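Local coordinates for amino acid adenylation domain-containing protein (Bacillus stratosphericus LAMA 585, PDB 6ULY) that probably selects and activates an alpha-keto acid as its acyl adenylate, the first step of its module in nonribosomal depsipeptide synthesis, at residues S289-M295 and L317-K323. Numbering follows the deposited sequence.
Sequences SWDLSAM and LAPHGLK
Trp-290 and His-320 each turn CG away from their own carbonyl carbon (chi1 -60° and -59°), and the two side chains run side by side, pointing the same way. The rings form a T-shaped pair with planes at 69°. The six-membered edge of the indole meets one face of the imidazole, where CE3 of Trp-290 is 3.3 Å from CE1 of His-320. His-320 ND1 also accepts a weak bond from Trp-290 N at 3.3 Å. The other ring nitrogens are tied outside the pair: Trp-290 NE1 to Asp-258 and His-320 NE2 to the carbonyl of Ile-285. Bonds at both nitrogens, one of them weak, would limit turning of the imidazole; the bond to Asp-258 holds the indole edge.

One backbone bond joins the two segments, Leu-292 N to His-320 O at 2.9 Å. Asp-291 closes an Asx turn. Its OD1 accepts from Ser-293 N and, at 2.8 Å, from Ser-293 OG, both coming from the same face of the carboxylate.

Lys-323 bends at chi3 and chi4, which curls NZ back to Ser-293 O at 2.6 Å. A bridging water accepts from Lys-323 N and NZ and lies 2.7 Å from Met-295 O and 2.9 Å from Leu-292 O. The side chain of Lys-323 lies near a bound sulfate, probably from the crystallisation liquor.

Beside these polar bonds, Leu-322 CD1 packs alongside Met-295 CG at 3.7 Å. Leu-292 meets Leu-317 through CD1 and Leu-322 CD1 through CB, and Met-260 of helix 255-262 touches both Leu-292 and Met-295.

Gly-321 has a positive phi, suited to glycine, as the chain leaves helix 307-317. The contact pairs the loops leading into the adjacent parallel strands 297-301 and 327-333, joined through helix 307-317 as a beta-alpha-beta crossover of the AMP-binding fold.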
loop_
_atom_site.group_PDB
_atom_site.type_symbol
_atom_site.label_atom_id
_atom_site.label_comp_id
_atom_site.label_asym_id
_atom_site.label_seq_id
_atom_site.Cartn_x
_atom_site.Cartn_y
_atom_site.Cartn_z
ATOM N N SER A 289 23.982 -37.751 13.766
ATOM C CA SER A 289 25.345 -37.417 14.158
ATOM C C SER A 289 25.865 -36.300 13.270
ATOM O O SER A 289 25.913 -36.447 12.044
ATOM C CB SER A 289 26.262 -38.640 14.067
ATOM O OG SER A 289 27.553 -38.323 14.557
ATOM N N TRP A 290 26.252 -35.188 13.889
ATOM C CA TRP A 290 26.911 -34.098 13.189
ATOM C C TRP A 290 28.037 -33.553 14.053
ATOM O O TRP A 290 27.974 -33.590 15.286
ATOM C CB TRP A 290 25.945 -32.955 12.850
ATOM C CG TRP A 290 24.804 -33.344 11.967
ATOM C CD1 TRP A 290 24.764 -33.290 10.605
ATOM C CD2 TRP A 290 23.527 -33.829 12.388
ATOM N NE1 TRP A 290 23.538 -33.715 10.151
ATOM C CE2 TRP A 290 22.761 -34.053 11.227
ATOM C CE3 TRP A 290 22.956 -34.098 13.635
ATOM C CZ2 TRP A 290 21.452 -34.533 11.276
ATOM C CZ3 TRP A 290 21.658 -34.577 13.682
ATOM C CH2 TRP A 290 20.920 -34.790 12.510
ATOM N N ASP A 291 29.070 -33.046 13.394
ATOM C CA ASP A 291 30.125 -32.289 14.057
ATOM C C ASP A 291 29.927 -30.822 13.692
ATOM O O ASP A 291 30.196 -30.416 12.556
ATOM C CB ASP A 291 31.510 -32.789 13.650
ATOM C CG ASP A 291 32.617 -32.162 14.478
ATOM O OD1 ASP A 291 32.313 -31.276 15.311
ATOM O OD2 ASP A 291 33.789 -32.557 14.304
ATOM N N LEU A 292 29.437 -30.036 14.650
ATOM C CA LEU A 292 29.196 -28.610 14.457
ATOM C C LEU A 292 30.128 -27.766 15.322
ATOM O O LEU A 292 29.780 -26.652 15.725
ATOM C CB LEU A 292 27.734 -28.274 14.753
ATOM C CG LEU A 292 26.705 -29.082 13.957
ATOM C CD1 LEU A 292 25.294 -28.776 14.421
ATOM C CD2 LEU A 292 26.839 -28.823 12.463
ATOM N N SER A 293 31.324 -28.286 15.601
ATOM C CA SER A 293 32.270 -27.604 16.474
ATOM C C SER A 293 32.958 -26.432 15.790
ATOM O O SER A 293 33.497 -25.562 16.482
ATOM C CB SER A 293 33.325 -28.597 16.982
ATOM O OG SER A 293 34.026 -29.197 15.906
ATOM N N ALA A 294 32.954 -26.389 14.456
ATOM C CA ALA A 294 33.562 -25.278 13.735
ATOM C C ALA A 294 32.656 -24.053 13.655
ATOM O O ALA A 294 33.157 -22.947 13.427
ATOM C CB ALA A 294 33.942 -25.711 12.316
ATOM N N MET A 295 31.347 -24.223 13.832
ATOM C CA MET A 295 30.407 -23.114 13.695
ATOM C C MET A 295 30.616 -22.109 14.821
ATOM O O MET A 295 30.536 -22.461 16.003
ATOM C CB MET A 295 28.973 -23.641 13.704
ATOM C CG MET A 295 27.887 -22.556 13.646
ATOM S SD MET A 295 28.025 -21.449 12.223
ATOM C CE MET A 295 28.094 -22.614 10.860
ATOM N N LEU A 317 21.103 -28.858 19.665
ATOM C CA LEU A 317 22.323 -29.081 18.900
ATOM C C LEU A 317 23.584 -29.063 19.754
ATOM O O LEU A 317 24.674 -29.292 19.219
ATOM C CB LEU A 317 22.442 -28.035 17.788
ATOM C CG LEU A 317 21.336 -28.046 16.732
ATOM C CD1 LEU A 317 21.625 -27.002 15.663
ATOM C CD2 LEU A 317 21.181 -29.423 16.104
ATOM N N ALA A 318 23.473 -28.794 21.054
ATOM C CA ALA A 318 24.636 -28.864 21.935
ATOM C C ALA A 318 25.345 -30.212 21.871
ATOM O O ALA A 318 26.574 -30.228 21.691
ATOM C CB ALA A 318 24.204 -28.538 23.371
ATOM N N PRO A 319 24.663 -31.356 21.994
ATOM C CA PRO A 319 25.383 -32.640 21.897
ATOM C C PRO A 319 26.139 -32.820 20.594
ATOM O O PRO A 319 27.110 -33.585 20.565
ATOM C CB PRO A 319 24.270 -33.689 22.054
ATOM C CG PRO A 319 22.989 -32.957 21.794
ATOM C CD PRO A 319 23.228 -31.555 22.264
ATOM N N HIS A 320 25.744 -32.139 19.519
ATOM C CA HIS A 320 26.434 -32.251 18.241
ATOM C C HIS A 320 27.580 -31.254 18.100
ATOM O O HIS A 320 28.099 -31.073 16.992
ATOM C CB HIS A 320 25.438 -32.077 17.090
ATOM C CG HIS A 320 24.327 -33.083 17.099
ATOM N ND1 HIS A 320 24.473 -34.359 16.597
ATOM C CD2 HIS A 320 23.055 -33.002 17.556
ATOM C CE1 HIS A 320 23.337 -35.019 16.741
ATOM N NE2 HIS A 320 22.461 -34.218 17.321
ATOM N N GLY A 321 27.988 -30.609 19.189
ATOM C CA GLY A 321 29.140 -29.733 19.166
ATOM C C GLY A 321 28.871 -28.280 18.835
ATOM O O GLY A 321 29.824 -27.543 18.558
ATOM N N LEU A 322 27.619 -27.836 18.853
ATOM C CA LEU A 322 27.325 -26.428 18.607
ATOM C C LEU A 322 27.520 -25.647 19.899
ATOM O O LEU A 322 26.810 -25.880 20.883
ATOM C CB LEU A 322 25.905 -26.245 18.082
ATOM C CG LEU A 322 25.609 -24.829 17.571
ATOM C CD1 LEU A 322 26.237 -24.614 16.199
ATOM C CD2 LEU A 322 24.114 -24.558 17.531
ATOM N N LYS A 323 28.488 -24.732 19.903
ATOM C CA LYS A 323 28.691 -23.887 21.068
ATOM C C LYS A 323 27.450 -23.034 21.307
ATOM O O LYS A 323 26.747 -22.645 20.372
ATOM C CB LYS A 323 29.922 -23.000 20.880
ATOM C CG LYS A 323 31.240 -23.720 21.115
ATOM C CD LYS A 323 32.437 -22.881 20.668
ATOM C CE LYS A 323 32.658 -22.965 19.161
ATOM N NZ LYS A 323 33.077 -24.332 18.724
HETATM O O HOH W 1 30.171 -24.538 17.725
#